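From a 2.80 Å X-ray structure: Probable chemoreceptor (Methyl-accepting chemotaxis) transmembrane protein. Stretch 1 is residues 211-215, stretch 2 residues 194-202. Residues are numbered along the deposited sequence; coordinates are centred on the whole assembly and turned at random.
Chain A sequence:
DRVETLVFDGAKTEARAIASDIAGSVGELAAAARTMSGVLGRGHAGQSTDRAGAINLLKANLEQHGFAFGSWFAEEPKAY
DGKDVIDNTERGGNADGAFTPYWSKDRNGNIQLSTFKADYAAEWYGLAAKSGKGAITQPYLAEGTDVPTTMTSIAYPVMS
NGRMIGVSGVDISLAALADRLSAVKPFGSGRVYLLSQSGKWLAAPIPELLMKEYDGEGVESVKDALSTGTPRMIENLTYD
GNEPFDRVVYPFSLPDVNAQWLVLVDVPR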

# COMPACT_ATOMS: atom_id res chain seq x y z
N MET A 211 -4.85 -3.86 -10.10
CA MET A 211 -5.98 -3.14 -9.52
C MET A 211 -7.30 -3.80 -9.88
O MET A 211 -8.35 -3.45 -9.32
CB MET A 211 -5.97 -1.68 -10.00
CG MET A 211 -5.10 -0.75 -9.18
SD MET A 211 -5.18 0.94 -9.78
CE MET A 211 -6.95 1.20 -9.82
N LYS A 212 -7.28 -4.74 -10.82
CA LYS A 212 -8.46 -5.51 -11.18
C LYS A 212 -8.60 -6.72 -10.27
O LYS A 212 -7.61 -7.20 -9.70
CB LYS A 212 -8.40 -5.95 -12.64
CG LYS A 212 -8.35 -4.79 -13.61
CD LYS A 212 -8.57 -5.26 -15.05
CE LYS A 212 -8.68 -4.10 -16.04
NZ LYS A 212 -7.38 -3.42 -16.30
N GLU A 213 -9.83 -7.21 -10.13
CA GLU A 213 -10.09 -8.37 -9.29
C GLU A 213 -9.72 -9.65 -10.01
O GLU A 213 -9.88 -9.78 -11.23
CB GLU A 213 -11.57 -8.42 -8.87
CG GLU A 213 -11.89 -9.55 -7.90
CD GLU A 213 -13.29 -9.45 -7.33
OE1 GLU A 213 -14.13 -8.71 -7.90
OE2 GLU A 213 -13.55 -10.10 -6.30
N TYR A 214 -9.20 -10.61 -9.25
CA TYR A 214 -8.85 -11.89 -9.82
C TYR A 214 -10.11 -12.60 -10.32
O TYR A 214 -11.10 -12.71 -9.60
CB TYR A 214 -8.13 -12.75 -8.79
CG TYR A 214 -7.61 -14.06 -9.33
CD1 TYR A 214 -8.41 -15.19 -9.34
CD2 TYR A 214 -6.32 -14.15 -9.83
CE1 TYR A 214 -7.94 -16.39 -9.83
CE2 TYR A 214 -5.83 -15.35 -10.33
CZ TYR A 214 -6.65 -16.46 -10.33
OH TYR A 214 -6.16 -17.65 -10.83
N ASP A 215 -10.07 -13.04 -11.58
CA ASP A 215 -11.15 -13.88 -12.10
C ASP A 215 -10.60 -14.94 -13.05
O ASP A 215 -11.37 -15.50 -13.85
CB ASP A 215 -12.24 -13.02 -12.77
CG ASP A 215 -11.97 -12.78 -14.23
OD1 ASP A 215 -11.09 -11.95 -14.55
OD2 ASP A 215 -12.65 -13.42 -15.06
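Stretch 2, residues 194-202: LLSQSGKWL

Stretch 2 folds back on itself before it meets stretch 1. Its first residues, Leu194 and Leu195, end a strand; a type I turn from Ser196 to Gly199 then reverses the chain, and the returning segment, Gly199 to Trp201, runs antiparallel to the extended residues Lys212 to Tyr214, with Met211, at phi/psi 77/-12, departing from that conformation while its N still bonds to Trp201 O. The hairpin carries its own bonds: Leu202 N to Leu194 O (2.9 Å), Ser196 N to Lys200 O (2.7 Å) and, closing the turn, Gly199 N to Ser196 O (3.0 Å). Ser196 suits the corner because its short side chain can reach the amides that follow it: OG accepts from Lys200 N at 3.1 Å and, weakly, from Ser198 N at 3.4 Å.

Between the stretches the hydrogen bonding is entirely backbone to backbone. Tyr214 N donates to Gly199 O (2.8 Å), Trp201 N to Lys212 O (2.8 Å), and Met211 N to Trp201 O (2.7 Å), the last almost linear at 174°. Trp201 thus has both its amide and its carbonyl satisfied by stretch 1. Glu213 and Lys200 form the single beta bridge, their CA atoms 4.0 Å apart. Lys212 O also receives a CA-H...O contact from Lys200 CA at 3.1 Å.

Gly199 has phi/psi of 85/14, where a CB would be jammed against the preceding carbonyl oxygen; glycine avoids that strain while offering its own oxygen to Tyr214. Lys200 lays its aliphatic chain near stretch 1, CD lying 3.1 Å from Met211 O, while its end leads away.

The CA-to-CB bond of Tyr214 points toward stretch 2, where its CB meets Leu195 CD1 at 3.8 Å and its CD2 lies 3.5 Å from Trp201 CZ2. The two rings meet obliquely, planes at 38°, giving these buried residues an apolar contact. By contrast, Lys212 and Glu213 are exposed, and their CA-to-CB bonds point away; Lys212 NZ and Glu213 OE2 find hydrogen bonds elsewhere in the structure.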

# COMPACT_ATOMS: atom_id res chain seq x y z
N LEU A 194 0.99 -11.27 -6.44
CA LEU A 194 0.49 -10.78 -5.16
C LEU A 194 -0.90 -10.19 -5.34
O LEU A 194 -1.11 -9.34 -6.21
CB LEU A 194 1.44 -9.72 -4.60
CG LEU A 194 1.23 -9.30 -3.15
CD1 LEU A 194 1.64 -10.42 -2.19
CD2 LEU A 194 2.02 -8.03 -2.88
N LEU A 195 -1.84 -10.65 -4.52
CA LEU A 195 -3.22 -10.19 -4.52
C LEU A 195 -3.51 -9.39 -3.26
O LEU A 195 -2.88 -9.59 -2.22
CB LEU A 195 -4.21 -11.36 -4.61
CG LEU A 195 -4.29 -12.07 -5.96
CD1 LEU A 195 -5.48 -13.02 -6.03
CD2 LEU A 195 -4.36 -11.03 -7.06
N SER A 196 -4.48 -8.47 -3.37
CA SER A 196 -4.81 -7.58 -2.27
C SER A 196 -5.81 -8.22 -1.31
O SER A 196 -6.17 -9.40 -1.43
CB SER A 196 -5.37 -6.26 -2.80
OG SER A 196 -6.72 -6.41 -3.19
N GLN A 197 -6.30 -7.41 -0.37
CA GLN A 197 -7.27 -7.84 0.63
C GLN A 197 -8.53 -8.44 0.00
O GLN A 197 -9.18 -9.29 0.62
CB GLN A 197 -7.65 -6.64 1.49
CG GLN A 197 -6.47 -5.80 1.94
CD GLN A 197 -6.20 -4.60 1.05
OE1 GLN A 197 -5.33 -4.65 0.17
NE2 GLN A 197 -6.92 -3.51 1.28
N SER A 198 -8.91 -7.97 -1.19
CA SER A 198 -10.12 -8.43 -1.85
C SER A 198 -9.81 -9.23 -3.11
O SER A 198 -10.72 -9.51 -3.90
CB SER A 198 -11.02 -7.24 -2.18
OG SER A 198 -10.35 -6.31 -3.01
N GLY A 199 -8.55 -9.61 -3.31
CA GLY A 199 -8.19 -10.35 -4.49
C GLY A 199 -7.89 -9.51 -5.71
O GLY A 199 -7.85 -10.04 -6.83
N LYS A 200 -7.70 -8.20 -5.55
CA LYS A 200 -7.25 -7.37 -6.65
C LYS A 200 -5.76 -7.61 -6.90
O LYS A 200 -5.01 -7.97 -5.98
CB LYS A 200 -7.50 -5.88 -6.34
CG LYS A 200 -8.89 -5.52 -5.84
CD LYS A 200 -9.71 -4.87 -6.94
CE LYS A 200 -10.85 -4.01 -6.39
NZ LYS A 200 -10.36 -2.92 -5.48
N TRP A 201 -5.33 -7.41 -8.15
CA TRP A 201 -3.94 -7.64 -8.54
C TRP A 201 -3.06 -6.50 -8.03
O TRP A 201 -3.27 -5.34 -8.42
CB TRP A 201 -3.81 -7.77 -10.05
CG TRP A 201 -4.28 -9.06 -10.65
CD1 TRP A 201 -5.52 -9.32 -11.18
CD2 TRP A 201 -3.51 -10.26 -10.83
NE1 TRP A 201 -5.57 -10.60 -11.67
CE2 TRP A 201 -4.35 -11.20 -11.46
CE3 TRP A 201 -2.19 -10.62 -10.52
CZ2 TRP A 201 -3.92 -12.50 -11.78
CZ3 TRP A 201 -1.77 -11.91 -10.84
CH2 TRP A 201 -2.63 -12.82 -11.47
N LEU A 202 -2.08 -6.83 -7.17
CA LEU A 202 -1.05 -5.91 -6.70
C LEU A 202 0.24 -6.07 -7.49
O LEU A 202 0.95 -5.08 -7.73
CB LEU A 202 -0.79 -6.14 -5.22
CG LEU A 202 -1.87 -5.67 -4.27
CD1 LEU A 202 -1.44 -5.88 -2.84
CD2 LEU A 202 -2.15 -4.21 -4.53